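Local coordinates for protein MaoC-like dehydratase (Phytophthora Capsici, PDB 3KH8) that probably catalyses the reversible hydration of enoyl-CoA thioesters, as a hot-dog-fold lyase related to the hydratase 2 domain of peroxisomal multifunctional enzyme type 2, at residues L91-Q96 with F103-I108; E47-A52 with T144-V149; E162-F167 with K176-S181; Q221-S226 with I248-C253; D99-P104 with G227-L232. One frame throughout, in Å; residues are numbered along the deposited sequence.

Contact 1 (L91-Q96 with F103-I108); sequences LPFKGQ and FPPETI
Phe93 packs against Pro105, and this pair is the dense heart of the contact. The proline ring sits beneath the end of the short helix 91-94: Pro105 CG comes to 3.5 Å of Phe93 O and 4.1 Å of Phe93 CD1, so it fills the angle between the carbonyl and the aromatic ring. With CG anti to its own carbonyl carbon (chi1 -65°), Phe93 throws its ring forward, away from the turn of helix it belongs to, and the outer edge reaches the next pair of neighbours. There its CE1 meets Phe103 CE1, 4.3 Å away, edge against edge near both ring planes, while Ile108 CD1 comes in obliquely. The chain makes this return within a few residues: helix 91-94 ends before Gly95, the first residue to leave helical geometry, with positive phi, and a proline-rich loop swings back to the weakly bonded helix 106-109, all inside the N-terminal hydratase 2-like half of the protein. Packing thins toward the second helix. Pro92 CB and Ile108 CG2 are 4.2 Å apart, and Ile108 itself is exposed on the solvent side. Thr107 OG1 makes no more than a weak hydrogen bond to Pro92 O, and the position of that carbonyl is doubtful. On Pro92 also pack Tyr50 of strand 48-54 and Phe167 of strand 158-169.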
# COMPACT_ATOMS: atom_id res chain seq x y z
N LEU A 91 4.94 -8.17 -12.22
CA LEU A 91 3.96 -8.37 -13.29
C LEU A 91 3.56 -9.83 -13.57
O LEU A 91 2.39 -10.09 -13.86
CB LEU A 91 4.38 -7.64 -14.58
CG LEU A 91 4.43 -6.11 -14.51
CD1 LEU A 91 5.13 -5.54 -15.73
CD2 LEU A 91 3.03 -5.49 -14.35
N PRO A 92 4.51 -10.79 -13.46
CA PRO A 92 4.12 -12.20 -13.57
C PRO A 92 3.18 -12.68 -12.46
O PRO A 92 2.45 -13.64 -12.66
CB PRO A 92 5.46 -12.94 -13.49
CG PRO A 92 6.46 -11.96 -13.95
CD PRO A 92 5.98 -10.65 -13.40
N PHE A 93 3.22 -12.03 -11.30
CA PHE A 93 2.27 -12.32 -10.22
C PHE A 93 0.92 -11.66 -10.51
O PHE A 93 -0.14 -12.29 -10.38
CB PHE A 93 2.79 -11.81 -8.88
CG PHE A 93 4.04 -12.49 -8.39
CD1 PHE A 93 3.97 -13.60 -7.56
CD2 PHE A 93 5.30 -11.99 -8.75
CE1 PHE A 93 5.13 -14.22 -7.10
CE2 PHE A 93 6.47 -12.61 -8.29
CZ PHE A 93 6.38 -13.73 -7.47
N LYS A 94 0.98 -10.40 -10.91
CA LYS A 94 -0.20 -9.54 -11.03
C LYS A 94 -1.07 -9.86 -12.25
O LYS A 94 -2.30 -9.83 -12.17
CB LYS A 94 0.24 -8.08 -11.08
CG LYS A 94 -0.88 -7.08 -10.85
CD LYS A 94 -0.45 -5.69 -11.26
CE LYS A 94 -1.56 -4.69 -11.00
NZ LYS A 94 -2.59 -4.72 -12.07
N GLY A 95 -0.42 -10.17 -13.37
CA GLY A 95 -1.11 -10.28 -14.65
C GLY A 95 -1.91 -9.01 -14.90
O GLY A 95 -1.37 -7.90 -14.83
N GLN A 96 -3.20 -9.17 -15.17
CA GLN A 96 -4.09 -8.04 -15.41
C GLN A 96 -5.06 -7.79 -14.24
O GLN A 96 -6.00 -7.00 -14.36
CB GLN A 96 -4.89 -8.24 -16.70
CG GLN A 96 -4.10 -7.99 -17.98
CD GLN A 96 -5.00 -7.87 -19.20
OE1 GLN A 96 -5.64 -8.83 -19.61
NE2 GLN A 96 -5.04 -6.67 -19.78
N PHE A 103 -2.42 -17.13 -4.29
CA PHE A 103 -1.13 -17.74 -4.60
C PHE A 103 -1.28 -19.26 -4.78
O PHE A 103 -1.97 -19.90 -3.99
CB PHE A 103 -0.12 -17.44 -3.48
CG PHE A 103 1.29 -17.87 -3.80
CD1 PHE A 103 2.16 -17.01 -4.47
CD2 PHE A 103 1.75 -19.13 -3.43
CE1 PHE A 103 3.46 -17.41 -4.78
CE2 PHE A 103 3.04 -19.54 -3.73
CZ PHE A 103 3.90 -18.68 -4.40
N PRO A 104 -0.63 -19.83 -5.81
CA PRO A 104 0.19 -19.14 -6.82
C PRO A 104 -0.64 -18.65 -8.01
O PRO A 104 -1.61 -19.31 -8.38
CB PRO A 104 1.18 -20.22 -7.27
CG PRO A 104 0.46 -21.52 -7.06
CD PRO A 104 -0.61 -21.29 -6.00
N PRO A 105 -0.26 -17.50 -8.60
CA PRO A 105 -0.91 -16.98 -9.81
C PRO A 105 -0.85 -17.99 -10.97
O PRO A 105 0.14 -18.72 -11.09
CB PRO A 105 -0.07 -15.75 -10.15
CG PRO A 105 0.55 -15.34 -8.88
CD PRO A 105 0.76 -16.58 -8.08
N GLU A 106 -1.89 -18.01 -11.80
CA GLU A 106 -1.97 -18.95 -12.92
C GLU A 106 -0.76 -18.81 -13.86
O GLU A 106 -0.32 -19.78 -14.48
CB GLU A 106 -3.28 -18.79 -13.70
CG GLU A 106 -3.37 -17.54 -14.57
CD GLU A 106 -4.61 -17.50 -15.46
OE1 GLU A 106 -5.01 -18.56 -16.00
OE2 GLU A 106 -5.18 -16.41 -15.62
N THR A 107 -0.23 -17.59 -13.93
CA THR A 107 0.88 -17.27 -14.81
C THR A 107 2.25 -17.78 -14.32
O THR A 107 3.25 -17.63 -15.02
CB THR A 107 0.90 -15.74 -15.16
OG1 THR A 107 2.24 -15.32 -15.46
CG2 THR A 107 0.36 -14.91 -14.00
N ILE A 108 2.28 -18.40 -13.14
CA ILE A 108 3.53 -18.96 -12.60
C ILE A 108 3.41 -20.41 -12.12
O ILE A 108 4.42 -21.09 -11.92
CB ILE A 108 4.15 -18.08 -11.45
CG1 ILE A 108 3.32 -18.17 -10.17
CG2 ILE A 108 4.35 -16.63 -11.91
CD1 ILE A 108 4.12 -17.97 -8.89

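Contact 2 (E47-A52 with T144-V149); sequences EATYTA and TGKTKV
Tyr50 holds CG between its backbone N and carbonyl carbon (chi1 65°), which folds the ring back over Gly145 on the paired strand, and Thr147 has OG1 anti to the backbone N (chi1 166°), which leaves its CG2 methyl between N and the carbonyl carbon, aimed at the edge of that ring. The result is a close fit. Gly145 CA lies under the ring face, 4.2 Å from the centroid of Tyr50 in a CH-pi contact, and with no side chain on Gly145 the ring can lie directly over the backbone. Thr147 CG2 meets Tyr50 CE2 in the ring plane at 3.7 Å and also touches Ala48 CB. Beneath them the backbones pair antiparallel. Ala48 and Thr147 form one hydrogen-bonded pair, with Ala48 N to Thr147 O and Thr147 N to Ala48 O both 2.9 Å; Tyr50 and Gly145 form the next, with Gly145 N only 2.7 Å from Tyr50 O. On the other face, Thr49 and Lys146 run side by side, pointing the same way, and Thr49 CG2 touches Thr144 CG2. Glu47 slants across Lys146 there: its OE2 rests 3.4 Å from Lys146 CD, but the salt bridge from OE2 to Lys146 NZ is long at 4.0 Å, so the carboxylate rides mainly on the lysine's methylenes. Strand 48-54 is thus laid along one side of strand 141-154, whose other side bonds to strand 158-169, and the Tyr50 face looks onto Thr165, Phe167 and, from helix 91-94, Pro92.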
# COMPACT_ATOMS: atom_id res chain seq x y z
N GLU A 47 6.51 -21.91 -25.18
CA GLU A 47 6.40 -20.69 -24.39
C GLU A 47 4.94 -20.34 -24.12
O GLU A 47 4.06 -20.60 -24.94
CB GLU A 47 7.12 -19.51 -25.07
CG GLU A 47 6.49 -19.01 -26.36
CD GLU A 47 6.97 -17.62 -26.78
OE1 GLU A 47 8.08 -17.21 -26.37
OE2 GLU A 47 6.23 -16.95 -27.52
N ALA A 48 4.68 -19.78 -22.94
CA ALA A 48 3.36 -19.30 -22.58
C ALA A 48 3.31 -17.79 -22.80
O ALA A 48 4.27 -17.08 -22.50
CB ALA A 48 3.02 -19.66 -21.15
N THR A 49 2.19 -17.32 -23.34
CA THR A 49 2.00 -15.90 -23.59
C THR A 49 0.82 -15.39 -22.76
O THR A 49 -0.23 -16.01 -22.72
CB THR A 49 1.79 -15.62 -25.09
OG1 THR A 49 2.89 -16.14 -25.84
CG2 THR A 49 1.69 -14.12 -25.35
N TYR A 50 1.03 -14.26 -22.09
CA TYR A 50 -0.03 -13.63 -21.30
C TYR A 50 0.07 -12.11 -21.36
O TYR A 50 0.99 -11.56 -21.97
CB TYR A 50 -0.01 -14.14 -19.84
CG TYR A 50 1.23 -13.77 -19.06
CD1 TYR A 50 1.25 -12.65 -18.23
CD2 TYR A 50 2.38 -14.56 -19.13
CE1 TYR A 50 2.39 -12.31 -17.50
CE2 TYR A 50 3.53 -14.22 -18.40
CZ TYR A 50 3.52 -13.10 -17.59
OH TYR A 50 4.64 -12.76 -16.87
N THR A 51 -0.90 -11.46 -20.73
CA THR A 51 -0.97 -10.01 -20.72
C THR A 51 -0.83 -9.50 -19.28
O THR A 51 -1.36 -10.10 -18.35
CB THR A 51 -2.30 -9.52 -21.33
OG1 THR A 51 -2.46 -10.12 -22.62
CG2 THR A 51 -2.31 -8.01 -21.49
N ALA A 52 -0.09 -8.41 -19.13
CA ALA A 52 0.06 -7.77 -17.83
C ALA A 52 -0.31 -6.30 -17.94
O ALA A 52 0.05 -5.62 -18.91
CB ALA A 52 1.48 -7.93 -17.30
N THR A 144 2.74 -7.43 -23.16
CA THR A 144 2.70 -8.85 -23.46
C THR A 144 3.85 -9.54 -22.74
O THR A 144 5.01 -9.14 -22.89
CB THR A 144 2.80 -9.11 -24.99
OG1 THR A 144 1.65 -8.56 -25.64
CG2 THR A 144 2.86 -10.60 -25.29
N GLY A 145 3.53 -10.56 -21.96
CA GLY A 145 4.53 -11.38 -21.30
C GLY A 145 4.72 -12.71 -22.00
O GLY A 145 3.74 -13.39 -22.32
N LYS A 146 5.97 -13.08 -22.24
CA LYS A 146 6.31 -14.38 -22.82
C LYS A 146 7.25 -15.12 -21.88
O LYS A 146 8.37 -14.68 -21.62
CB LYS A 146 6.97 -14.21 -24.20
CG LYS A 146 6.06 -13.60 -25.26
CD LYS A 146 6.71 -13.68 -26.63
CE LYS A 146 5.91 -12.90 -27.68
NZ LYS A 146 4.51 -13.37 -27.83
N THR A 147 6.78 -16.25 -21.36
CA THR A 147 7.55 -17.01 -20.38
C THR A 147 7.95 -18.40 -20.87
O THR A 147 7.17 -19.09 -21.53
CB THR A 147 6.85 -17.07 -19.00
OG1 THR A 147 7.46 -18.08 -18.18
CG2 THR A 147 5.38 -17.37 -19.13
N LYS A 148 9.19 -18.78 -20.55
CA LYS A 148 9.77 -20.04 -21.00
C LYS A 148 10.85 -20.52 -20.03
O LYS A 148 11.66 -19.73 -19.56
CB LYS A 148 10.38 -19.87 -22.39
CG LYS A 148 10.52 -21.17 -23.16
CD LYS A 148 11.58 -21.05 -24.25
CE LYS A 148 11.39 -22.12 -25.33
NZ LYS A 148 11.21 -23.49 -24.77
N VAL A 149 10.84 -21.82 -19.75
CA VAL A 149 11.92 -22.45 -18.97
C VAL A 149 13.15 -22.57 -19.88
O VAL A 149 13.08 -23.20 -20.94
CB VAL A 149 11.51 -23.83 -18.42
CG1 VAL A 149 12.68 -24.50 -17.70
CG2 VAL A 149 10.32 -23.70 -17.48

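Contact 3 (E162-F167 with K176-S181); sequences ETQTQF and KLISGS
Phe167 leans over toward Leu177, the partner of Thr165, so that Leu177 CD1 lies at the ring edge, 3.8 Å from Phe167 CE2; Thr165 CG2 lies over one face of the same ring, toward its rim. On the reverse side of the sheet Gln164 slants over Lys176, again on the diagonal of the register. Gln164 keeps CG anti to the backbone N (chi1 179°) and stays extended, which carries its amide to the far part of the lysine, with OE1 3.3 Å from Lys176 CE, while Gln166, directly paired with Lys176, runs alongside it in the same direction. Glu162 lies across Ile178, its CB 4.0 Å from Ile178 CG2, and its carboxylate goes on to a salt bridge with Arg194. Four backbone hydrogen bonds hold the strands in step: Thr163 with Ser179 in both directions at 2.8 Å between N and O, and Thr165 with Leu177 likewise at 2.7 Å. A water hydrogen-bonded to Thr163 OG1 (2.7 Å) also donates a weak bond to Ser179 O. Strands 158-169 and 172-184 form a beta hairpin, one of the antiparallel pairs that build the curved sheet of a hot-dog fold.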
# COMPACT_ATOMS: atom_id res chain seq x y z
N GLU A 162 15.65 -22.36 -14.34
CA GLU A 162 15.58 -20.95 -14.71
C GLU A 162 14.39 -20.68 -15.63
O GLU A 162 14.26 -21.32 -16.67
CB GLU A 162 16.88 -20.49 -15.38
CG GLU A 162 18.10 -20.47 -14.47
CD GLU A 162 19.28 -19.77 -15.10
OE1 GLU A 162 19.59 -20.05 -16.28
OE2 GLU A 162 19.92 -18.94 -14.42
N THR A 163 13.53 -19.76 -15.21
CA THR A 163 12.36 -19.35 -15.99
C THR A 163 12.51 -17.91 -16.45
O THR A 163 12.63 -16.98 -15.63
CB THR A 163 11.05 -19.52 -15.18
OG1 THR A 163 10.89 -20.90 -14.81
CG2 THR A 163 9.83 -19.08 -16.00
N GLN A 164 12.52 -17.73 -17.77
CA GLN A 164 12.67 -16.42 -18.38
C GLN A 164 11.31 -15.81 -18.70
O GLN A 164 10.40 -16.51 -19.15
CB GLN A 164 13.50 -16.54 -19.66
CG GLN A 164 13.71 -15.24 -20.42
CD GLN A 164 14.56 -15.44 -21.66
OE1 GLN A 164 15.71 -15.85 -21.58
NE2 GLN A 164 13.99 -15.14 -22.83
N THR A 165 11.19 -14.51 -18.47
CA THR A 165 10.01 -13.75 -18.85
C THR A 165 10.44 -12.53 -19.64
O THR A 165 11.26 -11.73 -19.18
CB THR A 165 9.18 -13.32 -17.62
OG1 THR A 165 8.76 -14.48 -16.90
CG2 THR A 165 7.94 -12.54 -18.05
N GLN A 166 9.90 -12.40 -20.85
CA GLN A 166 10.13 -11.22 -21.67
C GLN A 166 8.86 -10.39 -21.76
O GLN A 166 7.80 -10.90 -22.13
CB GLN A 166 10.60 -11.63 -23.07
CG GLN A 166 12.03 -12.16 -23.12
CD GLN A 166 12.43 -12.65 -24.49
OE1 GLN A 166 12.03 -13.74 -24.92
NE2 GLN A 166 13.23 -11.86 -25.20
N PHE A 167 8.96 -9.12 -21.38
CA PHE A 167 7.85 -8.18 -21.53
C PHE A 167 8.09 -7.22 -22.69
O PHE A 167 9.21 -6.72 -22.88
CB PHE A 167 7.61 -7.38 -20.24
CG PHE A 167 6.96 -8.18 -19.15
CD1 PHE A 167 5.64 -8.64 -19.29
CD2 PHE A 167 7.66 -8.49 -17.99
CE1 PHE A 167 5.04 -9.38 -18.29
CE2 PHE A 167 7.07 -9.23 -16.98
CZ PHE A 167 5.75 -9.68 -17.13
N LYS A 176 13.43 -7.95 -19.54
CA LYS A 176 13.71 -9.38 -19.53
C LYS A 176 14.03 -9.81 -18.11
O LYS A 176 14.94 -9.27 -17.46
CB LYS A 176 14.86 -9.69 -20.48
CG LYS A 176 15.22 -11.17 -20.60
CD LYS A 176 16.38 -11.35 -21.57
CE LYS A 176 16.96 -12.75 -21.47
NZ LYS A 176 18.25 -12.86 -22.20
N LEU A 177 13.28 -10.79 -17.62
CA LEU A 177 13.46 -11.32 -16.27
C LEU A 177 13.89 -12.77 -16.35
O LEU A 177 13.39 -13.53 -17.18
CB LEU A 177 12.16 -11.23 -15.46
CG LEU A 177 11.28 -9.97 -15.51
CD1 LEU A 177 10.00 -10.20 -14.70
CD2 LEU A 177 12.01 -8.75 -15.00
N ILE A 178 14.82 -13.16 -15.49
CA ILE A 178 15.14 -14.57 -15.30
C ILE A 178 15.05 -14.92 -13.82
O ILE A 178 15.75 -14.34 -12.98
CB ILE A 178 16.54 -14.96 -15.87
CG1 ILE A 178 16.61 -14.66 -17.37
CG2 ILE A 178 16.83 -16.45 -15.59
CD1 ILE A 178 18.02 -14.58 -17.93
N SER A 179 14.15 -15.85 -13.51
CA SER A 179 13.94 -16.33 -12.16
C SER A 179 14.56 -17.70 -11.99
O SER A 179 14.34 -18.59 -12.81
CB SER A 179 12.44 -16.39 -11.86
OG SER A 179 12.20 -16.93 -10.57
N GLY A 180 15.34 -17.87 -10.92
CA GLY A 180 15.96 -19.15 -10.61
C GLY A 180 15.31 -19.83 -9.42
O GLY A 180 15.33 -19.30 -8.31
N SER A 181 14.73 -21.01 -9.66
CA SER A 181 14.17 -21.83 -8.59
C SER A 181 15.09 -23.00 -8.28
O SER A 181 15.60 -23.65 -9.19
CB SER A 181 12.78 -22.35 -8.97
OG SER A 181 11.82 -21.31 -8.97
O HOH W 1 12.29 -21.35 -12.57

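Contact 4 (Q221-S226 with I248-C253); sequences QVYRLS and ILHGLC
Tyr223 is probably the first residue of the hydratase 2 motif, which runs on through His233, and it forms a T-shaped aromatic pair with His250 at the start of the long helix 251-266, which occupies the place of the hot-dog fold's central helix in the MaoC-like domain. His250 takes the N-cap position of that helix, and the edge of Tyr223 points at the face of its imidazole. The two centroids are 4.8 Å apart with the planes at 66°, and Tyr223 CD2 comes as close as 3.3 Å to His250 CG. The first torsion of Tyr223, with CG anti to the backbone N (chi1 -179°), carries the ring toward the start of helix 251-266. Cys253 packs on one face of the ring: its CB stands over the ring centre, 3.6 Å from the centroid of Tyr223, while SG makes an oblique sulfur-aromatic contact with the same ring. Arg224 CB approaches the imidazole obliquely, whereas its guanidinium leaves for Glu76 of the second subunit and for the carbonyl of Tyr229. His250 is fixed in its rotation from several sides: NE2 bonds to Asp228 O, and His233 stacks on its ring. All five touching residues are buried, and the phenol hydroxyl finds its partner in a water 2.6 Å from Tyr223 OH, which in turn donates to Leu252 O at 2.7 Å.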
# COMPACT_ATOMS: atom_id res chain seq x y z
N GLN A 221 2.99 -7.14 4.81
CA GLN A 221 1.55 -6.88 4.69
C GLN A 221 1.27 -5.84 3.62
O GLN A 221 0.21 -5.86 2.98
CB GLN A 221 0.95 -6.42 6.02
CG GLN A 221 1.09 -7.41 7.18
CD GLN A 221 0.28 -6.99 8.40
OE1 GLN A 221 -0.19 -5.85 8.48
NE2 GLN A 221 0.10 -7.91 9.35
N VAL A 222 2.22 -4.92 3.43
CA VAL A 222 2.09 -3.87 2.42
C VAL A 222 2.67 -4.36 1.09
O VAL A 222 2.04 -4.20 0.04
CB VAL A 222 2.78 -2.55 2.85
CG1 VAL A 222 2.51 -1.43 1.84
CG2 VAL A 222 2.30 -2.12 4.23
N TYR A 223 3.85 -4.96 1.13
CA TYR A 223 4.51 -5.43 -0.10
C TYR A 223 3.69 -6.45 -0.88
O TYR A 223 3.67 -6.42 -2.12
CB TYR A 223 5.93 -5.96 0.17
CG TYR A 223 6.59 -6.41 -1.12
CD1 TYR A 223 7.17 -5.48 -1.98
CD2 TYR A 223 6.60 -7.75 -1.49
CE1 TYR A 223 7.75 -5.88 -3.18
CE2 TYR A 223 7.17 -8.16 -2.70
CZ TYR A 223 7.74 -7.22 -3.53
OH TYR A 223 8.31 -7.60 -4.71
N ARG A 224 2.99 -7.34 -0.18
CA ARG A 224 2.19 -8.39 -0.84
C ARG A 224 1.10 -7.84 -1.78
O ARG A 224 0.62 -8.54 -2.68
CB ARG A 224 1.59 -9.36 0.18
CG ARG A 224 0.54 -8.78 1.13
CD ARG A 224 0.36 -9.68 2.35
NE ARG A 224 -0.17 -11.00 2.00
CZ ARG A 224 -1.47 -11.27 1.84
NH1 ARG A 224 -2.38 -10.31 2.01
NH2 ARG A 224 -1.86 -12.50 1.52
N LEU A 225 0.73 -6.57 -1.56
CA LEU A 225 -0.34 -5.94 -2.33
C LEU A 225 0.09 -5.64 -3.77
O LEU A 225 -0.74 -5.26 -4.60
CB LEU A 225 -0.86 -4.68 -1.61
CG LEU A 225 -1.34 -4.90 -0.16
CD1 LEU A 225 -1.91 -3.64 0.47
CD2 LEU A 225 -2.35 -6.02 -0.08
N SER A 226 1.37 -5.84 -4.06
CA SER A 226 1.89 -5.70 -5.42
C SER A 226 1.82 -7.00 -6.23
O SER A 226 2.24 -7.04 -7.39
CB SER A 226 3.31 -5.13 -5.40
OG SER A 226 3.30 -3.76 -5.03
N ILE A 248 8.36 -14.68 6.98
CA ILE A 248 9.53 -14.03 6.39
C ILE A 248 9.12 -12.95 5.38
O ILE A 248 8.06 -13.04 4.76
CB ILE A 248 10.49 -15.05 5.72
CG1 ILE A 248 9.81 -15.75 4.54
CG2 ILE A 248 11.01 -16.06 6.76
CD1 ILE A 248 10.76 -16.50 3.61
N LEU A 249 9.97 -11.94 5.23
CA LEU A 249 9.76 -10.90 4.22
C LEU A 249 10.03 -11.49 2.84
O LEU A 249 10.92 -12.33 2.69
CB LEU A 249 10.67 -9.69 4.48
CG LEU A 249 10.58 -8.47 3.56
CD1 LEU A 249 9.21 -7.77 3.65
CD2 LEU A 249 11.71 -7.49 3.86
N HIS A 250 9.26 -11.06 1.84
CA HIS A 250 9.46 -11.47 0.45
C HIS A 250 10.90 -11.20 0.04
O HIS A 250 11.41 -10.11 0.26
CB HIS A 250 8.58 -10.65 -0.50
CG HIS A 250 7.10 -10.78 -0.25
ND1 HIS A 250 6.50 -10.31 0.90
CD2 HIS A 250 6.11 -11.26 -1.03
CE1 HIS A 250 5.19 -10.53 0.82
NE2 HIS A 250 4.94 -11.11 -0.34
N GLY A 251 11.55 -12.20 -0.56
CA GLY A 251 12.89 -12.01 -1.13
C GLY A 251 12.95 -10.87 -2.14
O GLY A 251 13.93 -10.12 -2.18
N LEU A 252 11.90 -10.73 -2.95
CA LEU A 252 11.85 -9.66 -3.95
C LEU A 252 11.71 -8.26 -3.34
O LEU A 252 12.11 -7.28 -3.95
CB LEU A 252 10.76 -9.92 -4.99
CG LEU A 252 11.09 -11.00 -6.03
CD1 LEU A 252 9.85 -11.34 -6.88
CD2 LEU A 252 12.26 -10.57 -6.92
N CYS A 253 11.13 -8.18 -2.14
CA CYS A 253 11.07 -6.92 -1.39
C CYS A 253 12.48 -6.51 -0.93
O CYS A 253 12.88 -5.36 -1.10
CB CYS A 253 10.11 -7.03 -0.20
SG CYS A 253 9.89 -5.49 0.75
O HOH W 2 10.35 -6.25 -5.69

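Contact 5 (D99-P104 with G227-L232); sequences DVVPFP and GDYNSL
Tyr229 and Phe103 bury the most surface in this meeting of two loops, each working on the other segment with its ring. Tyr229 lays one face on Val100: Val100 CG1 sits 4.0 Å from the centroid of the Tyr229 ring, a CH-pi contact, while Val101 O comes in obliquely, 3.2 Å from Tyr229 CD2. With CG anti to the backbone N (chi1 -172°), the Phe103 ring extends under Asn230. Asn230 CB stands over the ring centre and its amide stacks with the planes 18° apart, ND2 being 3.4 Å from Phe103 CE2. On the opposite face lies Pro104 CB. Asp228 OD1 is 3.4 Å from Phe103 CD1 and, in an Asx turn, accepts the N-H of Asn230; a second Asx turn runs from Asn230 OD1 to Leu232 N. One water, near both ring planes, joins the loops by bonding Val101 O, Gly227 O and Tyr229 N. The 99-104 loop lies between helices 91-94 and 106-109, while 227-232, part of the probable hydratase 2 motif, links helices 219-223 and 236-241; Leu60 of the second subunit packs on Val100 and Arg57 of that subunit on Tyr229.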
# COMPACT_ATOMS: atom_id res chain seq x y z
N ASP A 99 -7.14 -6.93 -8.21
CA ASP A 99 -7.58 -7.46 -6.93
C ASP A 99 -6.49 -8.33 -6.29
O ASP A 99 -5.40 -8.46 -6.84
CB ASP A 99 -8.87 -8.27 -7.12
CG ASP A 99 -9.68 -8.44 -5.84
OD1 ASP A 99 -9.31 -7.88 -4.78
OD2 ASP A 99 -10.71 -9.14 -5.90
N VAL A 100 -6.80 -8.90 -5.12
CA VAL A 100 -5.96 -9.94 -4.51
C VAL A 100 -5.76 -11.06 -5.54
O VAL A 100 -6.71 -11.50 -6.20
CB VAL A 100 -6.61 -10.48 -3.21
CG1 VAL A 100 -5.91 -11.74 -2.70
CG2 VAL A 100 -6.61 -9.41 -2.11
N VAL A 101 -4.51 -11.49 -5.70
CA VAL A 101 -4.17 -12.61 -6.58
C VAL A 101 -3.83 -13.82 -5.70
O VAL A 101 -2.74 -13.89 -5.14
CB VAL A 101 -2.97 -12.27 -7.52
CG1 VAL A 101 -2.65 -13.45 -8.45
CG2 VAL A 101 -3.25 -11.01 -8.32
N PRO A 102 -4.77 -14.77 -5.56
CA PRO A 102 -4.49 -15.96 -4.76
C PRO A 102 -3.25 -16.70 -5.24
O PRO A 102 -3.04 -16.86 -6.45
CB PRO A 102 -5.76 -16.80 -4.93
CG PRO A 102 -6.84 -15.77 -5.17
CD PRO A 102 -6.17 -14.76 -6.06
N PHE A 103 -2.42 -17.13 -4.29
CA PHE A 103 -1.13 -17.74 -4.60
C PHE A 103 -1.28 -19.26 -4.78
O PHE A 103 -1.97 -19.90 -3.99
CB PHE A 103 -0.12 -17.44 -3.48
CG PHE A 103 1.29 -17.87 -3.80
CD1 PHE A 103 2.16 -17.01 -4.47
CD2 PHE A 103 1.75 -19.13 -3.43
CE1 PHE A 103 3.46 -17.41 -4.78
CE2 PHE A 103 3.04 -19.54 -3.73
CZ PHE A 103 3.90 -18.68 -4.40
N PRO A 104 -0.63 -19.83 -5.81
CA PRO A 104 0.19 -19.14 -6.82
C PRO A 104 -0.64 -18.65 -8.01
O PRO A 104 -1.61 -19.31 -8.38
CB PRO A 104 1.18 -20.22 -7.27
CG PRO A 104 0.46 -21.52 -7.06
CD PRO A 104 -0.61 -21.29 -6.00
N GLY A 227 1.30 -8.07 -5.63
CA GLY A 227 1.00 -9.29 -6.38
C GLY A 227 1.29 -10.64 -5.76
O GLY A 227 0.71 -11.64 -6.19
N ASP A 228 2.20 -10.69 -4.79
CA ASP A 228 2.60 -11.96 -4.17
C ASP A 228 1.93 -12.17 -2.81
O ASP A 228 2.43 -11.72 -1.78
CB ASP A 228 4.13 -12.07 -4.07
CG ASP A 228 4.60 -13.44 -3.56
OD1 ASP A 228 3.75 -14.28 -3.18
OD2 ASP A 228 5.82 -13.67 -3.55
N TYR A 229 0.81 -12.90 -2.83
CA TYR A 229 -0.04 -13.09 -1.65
C TYR A 229 0.24 -14.40 -0.90
O TYR A 229 -0.52 -14.78 -0.00
CB TYR A 229 -1.52 -12.96 -2.04
CG TYR A 229 -1.90 -11.56 -2.49
CD1 TYR A 229 -2.47 -10.64 -1.60
CD2 TYR A 229 -1.66 -11.14 -3.80
CE1 TYR A 229 -2.80 -9.35 -2.02
CE2 TYR A 229 -1.99 -9.86 -4.22
CZ TYR A 229 -2.56 -8.97 -3.33
OH TYR A 229 -2.88 -7.70 -3.75
N ASN A 230 1.34 -15.06 -1.25
CA ASN A 230 1.83 -16.25 -0.53
C ASN A 230 1.68 -16.13 0.98
O ASN A 230 2.18 -15.18 1.60
CB ASN A 230 3.31 -16.49 -0.90
CG ASN A 230 3.81 -17.88 -0.49
OD1 ASN A 230 3.24 -18.54 0.38
ND2 ASN A 230 4.90 -18.31 -1.12
N SER A 231 0.98 -17.10 1.58
CA SER A 231 0.71 -17.12 3.02
C SER A 231 1.98 -17.19 3.87
O SER A 231 1.95 -16.82 5.05
CB SER A 231 -0.23 -18.27 3.38
OG SER A 231 0.33 -19.52 3.00
N LEU A 232 3.07 -17.64 3.27
CA LEU A 232 4.38 -17.72 3.93
C LEU A 232 4.80 -16.37 4.53
O LEU A 232 5.47 -16.33 5.57
CB LEU A 232 5.44 -18.23 2.94
CG LEU A 232 6.90 -18.38 3.39
CD1 LEU A 232 7.05 -19.40 4.51
CD2 LEU A 232 7.81 -18.73 2.21
O HOH W 3 0.03 -14.17 -5.42

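From the N terminus, strand 48-54 opens contact 2, which closes only when the chain returns along strand 141-154. Within that loop contact 1 closes a short turn between helices 91-94 and 106-109, and its second segment overlaps the first segment of contact 5, sharing Phe103 and Pro104. Contact 5 then spans a long way to 227-232, so it crosses contact 2 and encloses contact 3, the hairpin 158-169 with 172-184. Contact 4 opens at 221-226, just before contact 5 closes, and ends at 248-253, crossing contact 5. Contacts 1, 2 and 3 tie the N-terminal half together; contact 5 joins it to the MaoC-like half, where contact 4 lies.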